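Local coordinates for peptidoglycan synthetase penicillin-binding protein 3 (PDB 4YE5) that probably binds penicillin and, as a member of the transpeptidase family, is likely to cross-link peptidoglycan strands during cell-wall synthesis, at residues G253-L258 against T372-P377; E174-K179 against Q427-S432. One frame throughout, in Å; residues are numbered along the deposited sequence.

Interaction 1 (G253-L258 against T372-P377)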
loop_
_atom_site.group_PDB
_atom_site.type_symbol
_atom_site.label_atom_id
_atom_site.label_comp_id
_atom_site.label_asym_id
_atom_site.label_seq_id
_atom_site.Cartn_x
_atom_site.Cartn_y
_atom_site.Cartn_z
ATOM N N GLY A 253 5.074 13.601 2.749
ATOM C CA GLY A 253 5.261 12.203 3.081
ATOM C C GLY A 253 4.278 11.272 2.388
ATOM O O GLY A 253 4.220 10.084 2.699
ATOM N N ASP A 254 3.504 11.802 1.445
ATOM C CA ASP A 254 2.557 10.985 0.675
ATOM C C ASP A 254 3.246 10.073 -0.314
ATOM O O ASP A 254 4.213 10.471 -0.966
ATOM C CB ASP A 254 1.591 11.857 -0.113
ATOM C CG ASP A 254 0.547 12.505 0.760
ATOM O OD1 ASP A 254 0.497 12.178 1.968
ATOM O OD2 ASP A 254 -0.235 13.324 0.225
ATOM N N ILE A 255 2.716 8.859 -0.448
ATOM C CA ILE A 255 3.305 7.857 -1.337
ATOM C C ILE A 255 2.620 7.870 -2.700
ATOM O O ILE A 255 1.454 7.540 -2.809
ATOM C CB ILE A 255 3.205 6.451 -0.709
ATOM C CG1 ILE A 255 3.930 6.467 0.655
ATOM C CG2 ILE A 255 3.773 5.386 -1.673
ATOM C CD1 ILE A 255 3.887 5.151 1.400
ATOM N N LEU A 256 3.346 8.273 -3.739
ATOM C CA LEU A 256 2.734 8.424 -5.056
ATOM C C LEU A 256 2.815 7.154 -5.876
ATOM O O LEU A 256 2.034 6.981 -6.819
ATOM C CB LEU A 256 3.435 9.537 -5.828
ATOM C CG LEU A 256 2.868 10.958 -5.734
ATOM C CD1 LEU A 256 2.078 11.238 -4.461
ATOM C CD2 LEU A 256 4.019 11.901 -5.828
ATOM N N ALA A 257 3.794 6.303 -5.556
ATOM C CA ALA A 257 3.930 4.990 -6.186
ATOM C C ALA A 257 4.713 4.064 -5.279
ATOM O O ALA A 257 5.653 4.492 -4.605
ATOM C CB ALA A 257 4.628 5.085 -7.575
ATOM N N LEU A 258 4.335 2.786 -5.289
ATOM C CA LEU A 258 5.041 1.759 -4.533
ATOM C C LEU A 258 4.915 0.494 -5.346
ATOM O O LEU A 258 3.837 -0.117 -5.394
ATOM C CB LEU A 258 4.409 1.572 -3.149
ATOM C CG LEU A 258 5.046 0.561 -2.184
ATOM C CD1 LEU A 258 6.543 0.911 -1.968
ATOM C CD2 LEU A 258 4.307 0.553 -0.833
ATOM N N THR A 372 6.703 1.727 9.935
ATOM C CA THR A 372 6.412 2.971 9.211
ATOM C C THR A 372 5.135 3.627 9.729
ATOM O O THR A 372 4.948 4.839 9.613
ATOM C CB THR A 372 6.209 2.724 7.715
ATOM O OG1 THR A 372 5.096 1.838 7.535
ATOM C CG2 THR A 372 7.476 2.115 7.101
ATOM N N GLY A 373 4.254 2.815 10.298
ATOM C CA GLY A 373 2.945 3.297 10.708
ATOM C C GLY A 373 1.929 3.180 9.580
ATOM O O GLY A 373 0.756 3.459 9.776
ATOM N N LEU A 374 2.370 2.756 8.397
ATOM C CA LEU A 374 1.443 2.570 7.268
ATOM C C LEU A 374 0.482 1.394 7.458
ATOM O O LEU A 374 -0.582 1.353 6.836
ATOM C CB LEU A 374 2.213 2.368 5.962
ATOM C CG LEU A 374 3.020 3.562 5.435
ATOM C CD1 LEU A 374 4.066 3.072 4.441
ATOM C CD2 LEU A 374 2.113 4.607 4.802
ATOM N N ASN A 375 0.878 0.435 8.290
ATOM C CA ASN A 375 0.078 -0.770 8.560
ATOM C C ASN A 375 -0.229 -1.629 7.337
ATOM O O ASN A 375 -1.278 -2.258 7.271
ATOM C CB ASN A 375 -1.237 -0.426 9.262
ATOM C CG ASN A 375 -1.032 0.358 10.538
ATOM O OD1 ASN A 375 -0.146 0.050 11.341
ATOM N ND2 ASN A 375 -1.851 1.387 10.733
ATOM N N LEU A 376 0.674 -1.657 6.366
ATOM C CA LEU A 376 0.521 -2.548 5.215
ATOM C C LEU A 376 0.645 -3.986 5.697
ATOM O O LEU A 376 1.542 -4.295 6.492
ATOM C CB LEU A 376 1.614 -2.252 4.183
ATOM C CG LEU A 376 1.421 -0.874 3.526
ATOM C CD1 LEU A 376 2.699 -0.376 2.900
ATOM C CD2 LEU A 376 0.311 -0.965 2.500
ATOM N N PRO A 377 -0.272 -4.870 5.255
ATOM C CA PRO A 377 -0.134 -6.284 5.637
ATOM C C PRO A 377 1.189 -6.845 5.109
ATOM O O PRO A 377 1.535 -6.582 3.960
ATOM C CB PRO A 377 -1.321 -6.949 4.934
ATOM C CG PRO A 377 -2.361 -5.839 4.843
ATOM C CD PRO A 377 -1.528 -4.614 4.527
#
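Ile255 and Leu374 meet tip to tip where strand 255-260 of the transpeptidase domain, whose fold is that of the serine beta-lactamases, faces the loop 372-377. The strand turns a corner at Leu256, and Leu258 beyond it belongs to the edge of the antiparallel sheet. Along Ile255, CB points at the loop but stays behind the interface. CG2 turns to its own strand and lies 4.1 Å from CB of Leu258. CG1, anti to the carbonyl carbon (chi1 -58°), continues toward the loop, and the extended chi2 of 179° sends CD1 farthest forward. That methyl does all the touching: it sits 3.7 Å from CD1 of Leu374, with the other branch, CD2, only slightly farther off, so it rests against the fork of the leucine.

A second, looser pair repeats the pattern, CD2 of Leu258 standing 4.2 Å from CD1 of Leu376. The two loop leucines are themselves adjacent, their CD1 atoms 4.0 Å apart, which makes one continuous apolar seam from two contacts. Met246 on the neighbouring strand backs both Ile255 and Leu258, while Met409 and Val408 of helix 408-419 cover Leu374 and Leu258, respectively.

At that corner, Leu256 and Ala257 both face Val247 in a classic beta bulge. An ST turn shapes the loop: Leu374 N donates to Thr372 OG1 over 3.0 Å, at an N-H...O angle of 162°.

Interaction 2 (E174-K179 against Q427-S432)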
loop_
_atom_site.group_PDB
_atom_site.type_symbol
_atom_site.label_atom_id
_atom_site.label_comp_id
_atom_site.label_asym_id
_atom_site.label_seq_id
_atom_site.Cartn_x
_atom_site.Cartn_y
_atom_site.Cartn_z
ATOM N N GLU A 174 -7.320 -3.909 0.526
ATOM C CA GLU A 174 -8.655 -4.472 0.833
ATOM C C GLU A 174 -8.714 -4.926 2.282
ATOM O O GLU A 174 -9.705 -4.727 2.976
ATOM C CB GLU A 174 -8.971 -5.661 -0.094
ATOM C CG GLU A 174 -9.108 -5.291 -1.570
ATOM C CD GLU A 174 -10.494 -4.757 -1.933
ATOM O OE1 GLU A 174 -11.261 -4.357 -1.025
ATOM O OE2 GLU A 174 -10.825 -4.742 -3.139
ATOM N N GLN A 175 -7.624 -5.524 2.748
ATOM C CA GLN A 175 -7.569 -6.017 4.110
ATOM C C GLN A 175 -7.333 -4.869 5.084
ATOM O O GLN A 175 -8.023 -4.739 6.090
ATOM C CB GLN A 175 -6.448 -7.051 4.247
ATOM C CG GLN A 175 -6.120 -7.421 5.701
ATOM C CD GLN A 175 -5.021 -8.469 5.785
ATOM O OE1 GLN A 175 -4.705 -9.124 4.795
ATOM N NE2 GLN A 175 -4.422 -8.614 6.963
HETATM N N MSE A 176 -6.350 -4.028 4.785
HETATM C CA MSE A 176 -6.022 -2.932 5.695
HETATM C C MSE A 176 -7.194 -1.990 5.935
HETATM O O MSE A 176 -7.395 -1.512 7.045
HETATM C CB MSE A 176 -4.873 -2.108 5.132
HETATM C CG MSE A 176 -4.442 -1.020 6.062
HETATM SE SE MSE A 176 -2.857 -0.177 5.327
HETATM C CE MSE A 176 -3.776 1.040 4.196
ATOM N N GLU A 177 -7.940 -1.695 4.877
ATOM C CA GLU A 177 -9.052 -0.751 4.960
ATOM C C GLU A 177 -10.397 -1.476 5.050
ATOM O O GLU A 177 -11.436 -0.892 4.761
ATOM C CB GLU A 177 -9.044 0.149 3.727
ATOM C CG GLU A 177 -7.815 1.077 3.696
ATOM C CD GLU A 177 -7.776 1.937 4.920
ATOM O OE1 GLU A 177 -8.750 2.701 5.126
ATOM O OE2 GLU A 177 -6.808 1.807 5.704
ATOM N N ASN A 178 -10.368 -2.740 5.451
ATOM C CA ASN A 178 -11.562 -3.582 5.413
ATOM C C ASN A 178 -12.716 -3.023 6.237
ATOM O O ASN A 178 -13.859 -3.044 5.792
ATOM C CB ASN A 178 -11.239 -5.018 5.840
ATOM C CG ASN A 178 -12.365 -6.001 5.499
ATOM O OD1 ASN A 178 -12.775 -6.125 4.343
ATOM N ND2 ASN A 178 -12.858 -6.710 6.510
ATOM N N LYS A 179 -12.413 -2.521 7.429
ATOM C CA LYS A 179 -13.455 -2.016 8.318
ATOM C C LYS A 179 -14.214 -0.892 7.628
ATOM O O LYS A 179 -15.443 -0.945 7.504
ATOM C CB LYS A 179 -12.867 -1.542 9.649
ATOM C CG LYS A 179 -13.925 -1.240 10.732
ATOM C CD LYS A 179 -13.251 -1.096 12.102
ATOM C CE LYS A 179 -14.144 -0.401 13.126
ATOM N NZ LYS A 179 -15.391 -1.163 13.399
ATOM N N GLN A 427 4.776 8.616 6.955
ATOM C CA GLN A 427 4.332 8.474 5.570
ATOM C C GLN A 427 2.838 8.231 5.513
ATOM O O GLN A 427 2.242 7.785 6.495
ATOM C CB GLN A 427 5.077 7.332 4.885
ATOM C CG GLN A 427 6.520 7.688 4.598
ATOM C CD GLN A 427 7.398 6.459 4.626
ATOM O OE1 GLN A 427 7.356 5.670 5.589
ATOM N NE2 GLN A 427 8.211 6.289 3.589
ATOM N N ARG A 428 2.240 8.522 4.362
ATOM C CA ARG A 428 0.796 8.333 4.185
ATOM C C ARG A 428 0.503 7.623 2.873
ATOM O O ARG A 428 1.099 7.941 1.856
ATOM C CB ARG A 428 0.056 9.681 4.193
ATOM C CG ARG A 428 -1.453 9.530 4.268
ATOM C CD ARG A 428 -2.157 10.878 4.544
ATOM N NE ARG A 428 -1.959 11.817 3.438
ATOM C CZ ARG A 428 -2.846 12.731 3.046
ATOM N NH1 ARG A 428 -4.021 12.845 3.655
ATOM N NH2 ARG A 428 -2.559 13.529 2.027
ATOM N N ILE A 429 -0.413 6.663 2.901
ATOM C CA ILE A 429 -0.880 6.056 1.674
ATOM C C ILE A 429 -2.408 6.157 1.542
ATOM O O ILE A 429 -2.946 6.095 0.423
ATOM C CB ILE A 429 -0.410 4.585 1.544
ATOM C CG1 ILE A 429 -0.579 4.100 0.095
ATOM C CG2 ILE A 429 -1.126 3.700 2.542
ATOM C CD1 ILE A 429 0.128 2.789 -0.181
ATOM N N ILE A 430 -3.104 6.315 2.671
ATOM C CA ILE A 430 -4.544 6.583 2.644
ATOM C C ILE A 430 -4.788 8.090 2.756
ATOM O O ILE A 430 -4.546 8.688 3.798
ATOM C CB ILE A 430 -5.295 5.863 3.795
ATOM C CG1 ILE A 430 -5.041 4.357 3.765
ATOM C CG2 ILE A 430 -6.795 6.156 3.718
ATOM C CD1 ILE A 430 -5.391 3.672 2.446
ATOM N N LYS A 431 -5.254 8.699 1.676
ATOM C CA LYS A 431 -5.419 10.145 1.611
ATOM C C LYS A 431 -6.741 10.599 2.247
ATOM O O LYS A 431 -6.772 11.543 3.043
ATOM C CB LYS A 431 -5.350 10.581 0.147
ATOM C CG LYS A 431 -5.797 11.991 -0.182
ATOM C CD LYS A 431 -5.385 12.292 -1.621
ATOM C CE LYS A 431 -5.937 13.592 -2.112
ATOM N NZ LYS A 431 -5.542 13.828 -3.524
ATOM N N SER A 432 -7.833 9.928 1.897
ATOM C CA SER A 432 -9.143 10.309 2.431
ATOM C C SER A 432 -10.161 9.179 2.443
ATOM O O SER A 432 -9.970 8.136 1.811
ATOM C CB SER A 432 -9.715 11.530 1.699
ATOM O OG SER A 432 -9.959 11.256 0.333
#
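Met176, modelled as selenomethionine, lays its CE methyl against the end of Ile430, tip to tip, at the junction of two short helices with strand 430-434 of a mixed sheet. The helices 172-176 and 178-182 are separated by Glu177 alone, which leaves helical angles after the first and occupies the N-cap position of the second. Asn178 N still bonds to Gln175 O (3.1 Å) across this break.

From CA to selenium the Met176 chain is extended, with CG anti to the backbone N. A bend at chi3 (85°) then swings CE round to Ile430, 3.5 Å from CD1 and nearly as close to CG1. The same methyl grazes Ile429, whose CG2 is 4.1 Å away, so a single carbon spans two consecutive residues of the other segment.

Glu177 and Ile430 approach each other from opposite directions. In Glu177, chi1 of -67° sets CG 3.8 Å from Ile430 CD1; the fold at chi2 (-59°) then brings the carboxylate back, leaving OE2 3.7 Å from Ile430 CG1. This is van der Waals contact between a carboxylate and an aliphatic branch, with no polar bond between the segments. Ile430 CD1 therefore meets both CE of Met176 and CG of Glu177, while Val215 and Leu217 of strand 214-217 also pack on this isoleucine.

Glu174, earlier in the helix, forms salt bridges with Arg32 and Arg148. On the strand side, Lys431 and Ser432 both face Thr216 in a classic beta bulge. Lys431 CA lies over one face of the Arg428 guanidinium, 3.6 Å above its plane and offset toward the rim.

Overall arrangement
From the N terminus, the chain first reaches 174-179, within the dimerisation domain, then 253-258 and 372-377, and finally 427-432. Interaction 1 closes a loop of 113 residues inside the transpeptidase domain. It is nested within the 247-residue loop closed by interaction 2, which joins the two domains. The contact centres are 9 Å apart, and the segments also meet directly. Arg428 NE forms a salt bridge with Asp254 OD1 at 2.9 Å, and Ile255 N probably bonds to Arg428 O. Met176 SE also packs close to Leu374 O. Strand corner, loop, helix break and mixed-sheet strand are thereby tied into one cluster.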